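Local atomic coordinates of probable glutathione S-transferase (Pseudomonas aeruginosa, PDB entry 6JWK), a protein that probably catalyses the glutathione-dependent isomerisation of maleylpyruvate, as a zeta-class member of the glutathione S-transferase superfamily. Residues A93-I104 against I162-Q170; I104-L113 against W130-L139. All blocks are in the same frame, centred on the assembly; numbering follows the deposited sequence.

Contact 1 of 2, residues A93-I104 against I162-Q170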
loop_
_atom_site.group_PDB
_atom_site.type_symbol
_atom_site.label_atom_id
_atom_site.label_comp_id
_atom_site.label_asym_id
_atom_site.label_seq_id
_atom_site.Cartn_x
_atom_site.Cartn_y
_atom_site.Cartn_z
ATOM N N ALA B 93 4.606 -12.021 3.745
ATOM C CA ALA B 93 4.358 -10.996 4.793
ATOM C C ALA B 93 3.882 -9.700 4.108
ATOM O O ALA B 93 2.867 -9.126 4.538
ATOM C CB ALA B 93 5.624 -10.841 5.591
ATOM N N LEU B 94 4.535 -9.282 3.015
ATOM C CA LEU B 94 4.111 -8.043 2.295
ATOM C C LEU B 94 2.738 -8.226 1.665
ATOM O O LEU B 94 1.974 -7.259 1.675
ATOM C CB LEU B 94 5.151 -7.623 1.253
ATOM C CG LEU B 94 6.511 -7.252 1.831
ATOM C CD1 LEU B 94 7.545 -7.016 0.705
ATOM C CD2 LEU B 94 6.375 -6.036 2.718
ATOM N N GLU B 95 2.375 -9.435 1.268
ATOM C CA GLU B 95 1.040 -9.685 0.652
ATOM C C GLU B 95 -0.022 -9.361 1.705
ATOM O O GLU B 95 -1.051 -8.701 1.353
ATOM C CB GLU B 95 0.888 -11.085 0.047
ATOM C CG GLU B 95 -0.570 -11.377 -0.372
ATOM C CD GLU B 95 -0.928 -12.091 -1.677
ATOM O OE1 GLU B 95 -0.507 -13.231 -1.787
ATOM O OE2 GLU B 95 -1.779 -11.554 -2.530
ATOM N N LEU B 96 0.147 -9.872 2.933
ATOM C CA LEU B 96 -0.858 -9.644 3.997
ATOM C C LEU B 96 -0.819 -8.185 4.448
ATOM O O LEU B 96 -1.878 -7.604 4.638
ATOM C CB LEU B 96 -0.597 -10.629 5.137
ATOM C CG LEU B 96 -1.590 -10.572 6.287
ATOM C CD1 LEU B 96 -3.018 -10.581 5.816
ATOM C CD2 LEU B 96 -1.325 -11.750 7.205
ATOM N N ALA B 97 0.356 -7.621 4.654
ATOM C CA ALA B 97 0.486 -6.201 5.082
ATOM C C ALA B 97 -0.175 -5.263 4.056
ATOM O O ALA B 97 -0.865 -4.324 4.482
ATOM C CB ALA B 97 1.938 -5.843 5.332
ATOM N N LEU B 98 0.024 -5.516 2.761
ATOM C CA LEU B 98 -0.454 -4.661 1.647
ATOM C C LEU B 98 -1.933 -4.903 1.458
ATOM O O LEU B 98 -2.620 -3.931 1.139
ATOM C CB LEU B 98 0.326 -4.939 0.360
ATOM C CG LEU B 98 1.753 -4.430 0.447
ATOM C CD1 LEU B 98 2.598 -5.135 -0.598
ATOM C CD2 LEU B 98 1.800 -2.909 0.274
ATOM N N LEU B 99 -2.429 -6.096 1.767
ATOM C CA LEU B 99 -3.901 -6.297 1.772
ATOM C C LEU B 99 -4.573 -5.308 2.720
ATOM O O LEU B 99 -5.587 -4.674 2.345
ATOM C CB LEU B 99 -4.212 -7.740 2.156
ATOM C CG LEU B 99 -5.674 -8.105 2.353
ATOM C CD1 LEU B 99 -6.471 -7.981 1.047
ATOM C CD2 LEU B 99 -5.718 -9.549 2.830
ATOM N N VAL B 100 -4.079 -5.204 3.944
ATOM C CA VAL B 100 -4.595 -4.217 4.924
ATOM C C VAL B 100 -4.334 -2.779 4.429
ATOM O O VAL B 100 -5.297 -1.991 4.383
ATOM C CB VAL B 100 -3.956 -4.455 6.291
ATOM C CG1 VAL B 100 -4.428 -3.405 7.277
ATOM C CG2 VAL B 100 -4.308 -5.883 6.737
ATOM N N ALA B 101 -3.101 -2.467 4.043
ATOM C CA ALA B 101 -2.644 -1.077 3.816
ATOM C C ALA B 101 -3.182 -0.517 2.488
ATOM O O ALA B 101 -3.212 0.690 2.354
ATOM C CB ALA B 101 -1.132 -1.010 3.929
ATOM N N CYS B 102 -3.507 -1.362 1.522
ATOM C CA CYS B 102 -3.983 -0.977 0.161
ATOM C C CYS B 102 -5.481 -1.257 -0.017
ATOM O O CYS B 102 -6.124 -0.446 -0.661
ATOM C CB CYS B 102 -3.253 -1.723 -0.950
ATOM S SG CYS B 102 -1.492 -1.366 -0.948
ATOM N N ASP B 103 -6.010 -2.358 0.526
ATOM C CA ASP B 103 -7.356 -2.876 0.152
ATOM C C ASP B 103 -8.367 -2.675 1.266
ATOM O O ASP B 103 -9.558 -2.904 0.990
ATOM C CB ASP B 103 -7.307 -4.343 -0.267
ATOM C CG ASP B 103 -6.487 -4.556 -1.545
ATOM O OD1 ASP B 103 -6.134 -3.532 -2.187
ATOM O OD2 ASP B 103 -6.158 -5.713 -1.851
ATOM N N ILE B 104 -7.949 -2.318 2.485
ATOM C CA ILE B 104 -8.941 -2.060 3.581
ATOM C C ILE B 104 -8.842 -0.617 4.066
ATOM O O ILE B 104 -9.821 0.169 3.845
ATOM C CB ILE B 104 -8.778 -3.029 4.767
ATOM C CG1 ILE B 104 -8.729 -4.486 4.326
ATOM C CG2 ILE B 104 -9.880 -2.760 5.764
ATOM C CD1 ILE B 104 -8.491 -5.458 5.466
ATOM N N ILE B 162 5.982 -6.590 10.445
ATOM C CA ILE B 162 5.178 -5.662 9.621
ATOM C C ILE B 162 3.716 -6.124 9.564
ATOM O O ILE B 162 2.813 -5.277 9.560
ATOM C CB ILE B 162 5.808 -5.477 8.233
ATOM C CG1 ILE B 162 5.079 -4.349 7.506
ATOM C CG2 ILE B 162 5.831 -6.757 7.442
ATOM C CD1 ILE B 162 5.720 -3.960 6.181
ATOM N N VAL B 163 3.430 -7.433 9.566
ATOM C CA VAL B 163 2.033 -7.898 9.438
ATOM C C VAL B 163 1.231 -7.430 10.665
ATOM O O VAL B 163 0.081 -6.861 10.498
ATOM C CB VAL B 163 2.011 -9.419 9.233
ATOM C CG1 VAL B 163 0.644 -9.971 9.490
ATOM C CG2 VAL B 163 2.499 -9.789 7.844
ATOM N N GLU B 164 1.796 -7.599 11.879
ATOM C CA GLU B 164 1.091 -7.271 13.140
ATOM C C GLU B 164 1.053 -5.747 13.255
ATOM O O GLU B 164 0.084 -5.210 13.814
ATOM C CB GLU B 164 1.736 -7.969 14.342
ATOM C CG GLU B 164 1.552 -9.502 14.313
ATOM C CD GLU B 164 2.440 -10.282 13.347
ATOM O OE1 GLU B 164 3.554 -9.763 12.939
ATOM O OE2 GLU B 164 2.027 -11.431 12.996
ATOM N N CYS B 165 2.063 -5.048 12.748
ATOM C CA CYS B 165 2.034 -3.564 12.764
ATOM C C CYS B 165 0.788 -3.084 11.978
ATOM O O CYS B 165 0.186 -2.058 12.366
ATOM C CB CYS B 165 3.279 -2.962 12.152
ATOM S SG CYS B 165 4.780 -3.236 13.108
ATOM N N CYS B 166 0.380 -3.793 10.917
ATOM C CA CYS B 166 -0.785 -3.391 10.091
ATOM C C CYS B 166 -2.085 -3.979 10.666
ATOM O O CYS B 166 -3.124 -3.280 10.653
ATOM C CB CYS B 166 -0.602 -3.823 8.649
ATOM S SG CYS B 166 0.775 -2.953 7.860
ATOM N N LEU B 167 -2.079 -5.225 11.141
ATOM C CA LEU B 167 -3.352 -5.859 11.567
ATOM C C LEU B 167 -3.904 -5.264 12.853
ATOM O O LEU B 167 -5.140 -5.081 12.961
ATOM C CB LEU B 167 -3.165 -7.366 11.687
ATOM C CG LEU B 167 -3.583 -8.094 10.410
ATOM C CD1 LEU B 167 -3.048 -9.534 10.353
ATOM C CD2 LEU B 167 -5.109 -8.053 10.252
ATOM N N VAL B 168 -3.067 -5.034 13.842
ATOM C CA VAL B 168 -3.566 -4.631 15.177
ATOM C C VAL B 168 -4.315 -3.314 15.034
ATOM O O VAL B 168 -5.405 -3.192 15.557
ATOM C CB VAL B 168 -2.429 -4.601 16.218
ATOM C CG1 VAL B 168 -2.750 -3.750 17.431
ATOM C CG2 VAL B 168 -2.096 -6.038 16.601
ATOM N N PRO B 169 -3.792 -2.292 14.323
ATOM C CA PRO B 169 -4.574 -1.077 14.168
ATOM C C PRO B 169 -5.885 -1.290 13.391
ATOM O O PRO B 169 -6.949 -0.736 13.764
ATOM C CB PRO B 169 -3.566 -0.133 13.479
ATOM C CG PRO B 169 -2.214 -0.642 13.914
ATOM C CD PRO B 169 -2.402 -2.162 13.817
ATOM N N GLN B 170 -5.855 -2.127 12.370
ATOM C CA GLN B 170 -7.040 -2.396 11.533
ATOM C C GLN B 170 -8.138 -3.111 12.373
ATOM O O GLN B 170 -9.348 -2.783 12.211
ATOM C CB GLN B 170 -6.629 -3.236 10.322
ATOM C CG GLN B 170 -7.798 -3.583 9.403
ATOM C CD GLN B 170 -8.367 -2.297 8.884
ATOM O OE1 GLN B 170 -9.412 -1.831 9.355
ATOM N NE2 GLN B 170 -7.651 -1.693 7.947
#

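Contact 2 of 2, residues I104-L113 against W130-L139. With SO4 (sulfate ion), chain I.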
loop_
_atom_site.group_PDB
_atom_site.type_symbol
_atom_site.label_atom_id
_atom_site.label_comp_id
_atom_site.label_asym_id
_atom_site.label_seq_id
_atom_site.Cartn_x
_atom_site.Cartn_y
_atom_site.Cartn_z
ATOM N N ILE B 104 -7.949 -2.318 2.485
ATOM C CA ILE B 104 -8.941 -2.060 3.581
ATOM C C ILE B 104 -8.842 -0.617 4.066
ATOM O O ILE B 104 -9.821 0.169 3.845
ATOM C CB ILE B 104 -8.778 -3.029 4.767
ATOM C CG1 ILE B 104 -8.729 -4.486 4.326
ATOM C CG2 ILE B 104 -9.880 -2.760 5.764
ATOM C CD1 ILE B 104 -8.491 -5.458 5.466
ATOM N N HIS B 105 -7.733 -0.276 4.733
ATOM C CA HIS B 105 -7.586 0.983 5.495
ATOM C C HIS B 105 -7.858 2.205 4.617
ATOM O O HIS B 105 -8.557 3.111 5.062
ATOM C CB HIS B 105 -6.219 1.088 6.157
ATOM C CG HIS B 105 -6.133 2.322 6.971
ATOM N ND1 HIS B 105 -6.972 2.531 8.042
ATOM C CD2 HIS B 105 -5.401 3.445 6.807
ATOM C CE1 HIS B 105 -6.735 3.735 8.525
ATOM N NE2 HIS B 105 -5.781 4.308 7.773
ATOM N N PRO B 106 -7.346 2.312 3.366
ATOM C CA PRO B 106 -7.550 3.553 2.601
ATOM C C PRO B 106 -9.027 3.928 2.356
ATOM O O PRO B 106 -9.321 5.112 2.241
ATOM C CB PRO B 106 -6.879 3.279 1.265
ATOM C CG PRO B 106 -5.824 2.240 1.604
ATOM C CD PRO B 106 -6.530 1.340 2.632
ATOM N N LEU B 107 -9.910 2.944 2.300
ATOM C CA LEU B 107 -11.365 3.181 2.105
ATOM C C LEU B 107 -12.022 3.609 3.417
ATOM O O LEU B 107 -13.078 4.220 3.339
ATOM C CB LEU B 107 -12.009 1.920 1.542
ATOM C CG LEU B 107 -11.349 1.408 0.269
ATOM C CD1 LEU B 107 -12.056 0.179 -0.258
ATOM C CD2 LEU B 107 -11.365 2.502 -0.762
ATOM N N ASN B 108 -11.399 3.341 4.574
ATOM C CA ASN B 108 -12.038 3.426 5.915
ATOM C C ASN B 108 -11.323 4.503 6.746
ATOM O O ASN B 108 -11.570 4.594 7.899
ATOM C CB ASN B 108 -12.124 2.029 6.537
ATOM C CG ASN B 108 -13.228 1.193 5.919
ATOM O OD1 ASN B 108 -14.059 1.686 5.127
ATOM N ND2 ASN B 108 -13.211 -0.096 6.198
ATOM N N ASN B 109 -10.521 5.327 6.090
ATOM C CA ASN B 109 -9.731 6.478 6.600
ATOM C C ASN B 109 -10.702 7.530 7.154
ATOM O O ASN B 109 -11.799 7.690 6.566
ATOM C CB ASN B 109 -8.988 7.097 5.399
ATOM C CG ASN B 109 -7.677 7.779 5.707
ATOM O OD1 ASN B 109 -7.639 8.938 6.137
ATOM N ND2 ASN B 109 -6.588 7.089 5.409
ATOM N N VAL B 110 -10.287 8.331 8.138
ATOM C CA VAL B 110 -11.085 9.530 8.527
ATOM C C VAL B 110 -11.256 10.455 7.304
ATOM O O VAL B 110 -12.365 10.888 7.055
ATOM C CB VAL B 110 -10.495 10.250 9.747
ATOM C CG1 VAL B 110 -9.016 10.575 9.589
ATOM C CG2 VAL B 110 -11.303 11.491 10.044
ATOM N N ARG B 111 -10.215 10.662 6.536
ATOM C CA ARG B 111 -10.282 11.516 5.384
ATOM C C ARG B 111 -11.420 11.080 4.436
ATOM O O ARG B 111 -12.205 11.883 4.026
ATOM C CB ARG B 111 -8.872 11.680 4.766
ATOM C CG ARG B 111 -8.673 11.306 3.322
ATOM C CD ARG B 111 -7.220 11.344 2.842
ATOM N NE ARG B 111 -6.913 10.159 2.066
ATOM C CZ ARG B 111 -6.344 10.136 0.876
ATOM N NH1 ARG B 111 -6.139 8.991 0.301
ATOM N NH2 ARG B 111 -5.961 11.243 0.268
ATOM N N VAL B 112 -11.569 9.798 4.176
ATOM C CA VAL B 112 -12.619 9.336 3.290
ATOM C C VAL B 112 -14.032 9.479 3.863
ATOM O O VAL B 112 -14.959 9.796 3.166
ATOM C CB VAL B 112 -12.388 7.879 2.866
ATOM C CG1 VAL B 112 -13.527 7.367 2.029
ATOM C CG2 VAL B 112 -11.090 7.759 2.116
ATOM N N LEU B 113 -14.156 9.208 5.144
ATOM C CA LEU B 113 -15.448 9.265 5.866
ATOM C C LEU B 113 -15.881 10.734 5.956
ATOM O O LEU B 113 -17.065 10.956 5.819
ATOM C CB LEU B 113 -15.318 8.642 7.257
ATOM C CG LEU B 113 -14.947 7.162 7.294
ATOM C CD1 LEU B 113 -14.671 6.749 8.728
ATOM C CD2 LEU B 113 -16.015 6.291 6.650
ATOM N N TRP B 130 -20.705 1.005 4.741
ATOM C CA TRP B 130 -19.516 1.094 3.848
ATOM C C TRP B 130 -18.321 0.477 4.588
ATOM O O TRP B 130 -17.664 -0.371 4.000
ATOM C CB TRP B 130 -19.288 2.563 3.464
ATOM C CG TRP B 130 -17.924 2.970 3.010
ATOM C CD1 TRP B 130 -16.830 3.246 3.789
ATOM C CD2 TRP B 130 -17.568 3.333 1.670
ATOM N NE1 TRP B 130 -15.799 3.698 3.010
ATOM C CE2 TRP B 130 -16.226 3.767 1.707
ATOM C CE3 TRP B 130 -18.244 3.304 0.438
ATOM C CZ2 TRP B 130 -15.553 4.169 0.551
ATOM C CZ3 TRP B 130 -17.572 3.708 -0.704
ATOM C CH2 TRP B 130 -16.235 4.106 -0.645
ATOM N N TYR B 131 -18.055 0.949 5.804
ATOM C CA TYR B 131 -16.889 0.564 6.641
ATOM C C TYR B 131 -16.868 -0.968 6.742
ATOM O O TYR B 131 -15.817 -1.631 6.461
ATOM C CB TYR B 131 -16.940 1.296 7.980
ATOM C CG TYR B 131 -15.617 1.378 8.691
ATOM C CD1 TYR B 131 -15.019 0.266 9.277
ATOM C CD2 TYR B 131 -14.971 2.590 8.794
ATOM C CE1 TYR B 131 -13.805 0.370 9.938
ATOM C CE2 TYR B 131 -13.759 2.707 9.452
ATOM C CZ TYR B 131 -13.180 1.597 10.038
ATOM O OH TYR B 131 -11.972 1.788 10.668
ATOM N N ALA B 132 -18.043 -1.529 7.035
ATOM C CA ALA B 132 -18.219 -2.948 7.395
ATOM C C ALA B 132 -18.084 -3.787 6.134
ATOM O O ALA B 132 -17.563 -4.915 6.216
ATOM C CB ALA B 132 -19.556 -3.152 8.099
ATOM N N HIS B 133 -18.446 -3.247 4.963
ATOM C CA HIS B 133 -18.296 -3.990 3.682
ATOM C C HIS B 133 -16.787 -4.188 3.360
ATOM O O HIS B 133 -16.389 -5.295 3.017
ATOM C CB HIS B 133 -19.088 -3.313 2.534
ATOM C CG HIS B 133 -18.804 -3.899 1.187
ATOM N ND1 HIS B 133 -19.259 -5.153 0.799
ATOM C CD2 HIS B 133 -18.081 -3.426 0.144
ATOM C CE1 HIS B 133 -18.860 -5.408 -0.429
ATOM N NE2 HIS B 133 -18.111 -4.376 -0.842
ATOM N N TRP B 134 -15.982 -3.147 3.396
ATOM C CA TRP B 134 -14.560 -3.225 2.991
ATOM C C TRP B 134 -13.845 -4.056 4.073
ATOM O O TRP B 134 -12.956 -4.877 3.727
ATOM C CB TRP B 134 -13.987 -1.813 2.808
ATOM C CG TRP B 134 -14.722 -1.007 1.777
ATOM C CD1 TRP B 134 -15.297 0.210 1.964
ATOM C CD2 TRP B 134 -15.023 -1.388 0.427
ATOM N NE1 TRP B 134 -15.931 0.619 0.822
ATOM C CE2 TRP B 134 -15.799 -0.351 -0.132
ATOM C CE3 TRP B 134 -14.696 -2.478 -0.384
ATOM C CZ2 TRP B 134 -16.272 -0.388 -1.445
ATOM C CZ3 TRP B 134 -15.131 -2.506 -1.696
ATOM C CH2 TRP B 134 -15.909 -1.471 -2.218
ATOM N N VAL B 135 -14.247 -3.884 5.338
ATOM C CA VAL B 135 -13.718 -4.715 6.449
ATOM C C VAL B 135 -14.027 -6.191 6.176
ATOM O O VAL B 135 -13.072 -6.973 6.242
ATOM C CB VAL B 135 -14.171 -4.238 7.841
ATOM C CG1 VAL B 135 -13.959 -5.304 8.915
ATOM C CG2 VAL B 135 -13.428 -2.967 8.241
ATOM N N ALA B 136 -15.261 -6.596 5.890
ATOM C CA ALA B 136 -15.605 -8.044 5.746
ATOM C C ALA B 136 -14.838 -8.643 4.570
ATOM O O ALA B 136 -14.231 -9.677 4.724
ATOM C CB ALA B 136 -17.110 -8.255 5.551
ATOM N N GLU B 137 -14.849 -7.982 3.423
ATOM C CA GLU B 137 -14.122 -8.443 2.219
ATOM C C GLU B 137 -12.638 -8.621 2.561
ATOM O O GLU B 137 -12.082 -9.674 2.213
ATOM C CB GLU B 137 -14.214 -7.418 1.080
ATOM C CG GLU B 137 -15.626 -7.092 0.662
ATOM C CD GLU B 137 -16.205 -8.098 -0.297
ATOM O OE1 GLU B 137 -15.591 -8.302 -1.344
ATOM O OE2 GLU B 137 -17.221 -8.705 0.046
ATOM N N GLY B 138 -12.017 -7.609 3.173
ATOM C CA GLY B 138 -10.560 -7.627 3.430
ATOM C C GLY B 138 -10.168 -8.636 4.513
ATOM O O GLY B 138 -9.182 -9.339 4.340
ATOM N N LEU B 139 -10.875 -8.658 5.632
ATOM C CA LEU B 139 -10.471 -9.520 6.777
ATOM C C LEU B 139 -10.751 -10.993 6.452
ATOM O O LEU B 139 -9.989 -11.829 6.925
ATOM C CB LEU B 139 -11.173 -9.072 8.062
ATOM C CG LEU B 139 -10.749 -7.727 8.628
ATOM C CD1 LEU B 139 -11.293 -7.558 10.026
ATOM C CD2 LEU B 139 -9.252 -7.526 8.610
HETATM S S SO4 I . -6.202 7.367 9.909
HETATM O O1 SO4 I . -4.915 6.857 9.538
HETATM O O2 SO4 I . -7.042 7.542 8.769
HETATM O O3 SO4 I . -6.909 6.465 10.798
HETATM O O4 SO4 I . -5.997 8.635 10.546
#

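Contact 1 of 2, residues A93-I104 against I162-Q170
Val-100 and Ala-97 of helix 87-103 pack on Cys-166 of helix 162-176, in the core of the all-helical C-terminal domain of the glutathione S-transferase fold. The segments run in nearly the same direction. Their axes approach to 8.6 Å and cross at 27°. The close spacing is met by Ala-93, Ala-97 and Cys-166, all small. Ala-97 CB points toward helix 162-176, between Ile-162 and Cys-166. Ala-97 CB lies 4.0 Å from Cys-166 SG and also touches Ile-162 CG1. Ile-162 stretches on past it, and its CD1 reaches Leu-94 CD2.

Val-163 meets helix 87-103 with both its methyls, one at Ala-93 and one at Leu-96. Val-163 CG2 sits 3.4 Å from Ala-93 O. Val-163 CG1 turns the other way and lies 3.5 Å from Leu-96 CD2, the two side chains meeting at about a right angle. Leu-167 adds its CD1 beside Leu-96 and its CD2 beside Val-100 CG2. Phe-155, from the loop before helix 162-176, packs against Ala-93, Leu-96 and Val-163. Leu-67 of helix 66-76 touches Cys-166 and ties the contact to the N-terminal domain.

Gln-170 lies at the C-terminal end of both segments. Gln-170 CB is 3.8 Å from Val-100 CG1. Gln-170 CG stands anti to the backbone N (chi1 179°) and stays 4.0 Å from Val-100 CG1. The two side chains run past one another in opposite directions. A bend at chi2 (61°) then turns the amide toward Ile-104. Gln-170 CD is 3.5 Å from Ile-104 CG2, and Gln-170 OE1 also faces that methyl. At the tip, Gln-170 NE2 rests against Ile-104 CG2 at 3.3 Å.

Contact 2 of 2, residues I104-L113 against W130-L139
The side-chain amide of Asn-108 lies flat on the ring of Tyr-131, their planes 8° apart. Asn-108 CG sits 3.6 Å above the Tyr-131 ring, over its centre. With CG anti to its carbonyl carbon (chi1 -76°), the amide points into the hole formed by Trp-130, Tyr-131, Trp-134 and Val-135. There Asn-108 ND2 gives a weak hydrogen bond of 3.0 Å to Tyr-131 O. Asn-108 CB makes a CH-pi contact with the same ring.

Trp-130 is the knob in turn, among Leu-107, Asn-108, Val-112 and Leu-113. Trp-130 NE1 donates to Leu-107 O at 2.8 Å. The bond is fairly straight (160°) and in the indole plane, but meets the carbonyl from above its plane. This bond and Trp-134 NE1, 3.2 Å above one face of Trp-130, help to hold the indole's rotation. Leu-107 CD1 lies over a face of Trp-134, 3.4 Å from its CD2. Tyr-115 of the second subunit meets both indoles. Gly-138 has no side chain, and its CA can come within 3.6 Å of Ile-104 CD1.

Asn-109 is the N-cap of helix 110-120; its OD1 accepts from Arg-111 N. His-105 NE2 donates a hydrogen bond of 3.2 Å to O1 of a sulfate ion, probably from the crystallisation liquor. Ser-10 N, which begins helix 10-22 of the N-terminal domain, binds it too. The ion thus lies between the domains, probably in the cleft where this family binds glutathione.

From the N terminus, the thioredoxin-like domain comes first, and helix 87-103 then opens the helical domain. Through Ile-104, shared by both contacts, the chain passes on to helix 105-108 and helix 110-120. Helix 124-149 brings it back, and contact 2 closes this smaller loop. Helix 162-176 then returns to helix 87-103 and closes the wider loop with contact 1. Contact 2 is therefore nested within contact 1, and the two do not cross. Their centres are 13 Å apart. Leu-99 CD2 packs near Gly-138 O between them. Together they join helices 87-103, 105-108, 110-120, 124-149 and 162-176, and both reach the second subunit.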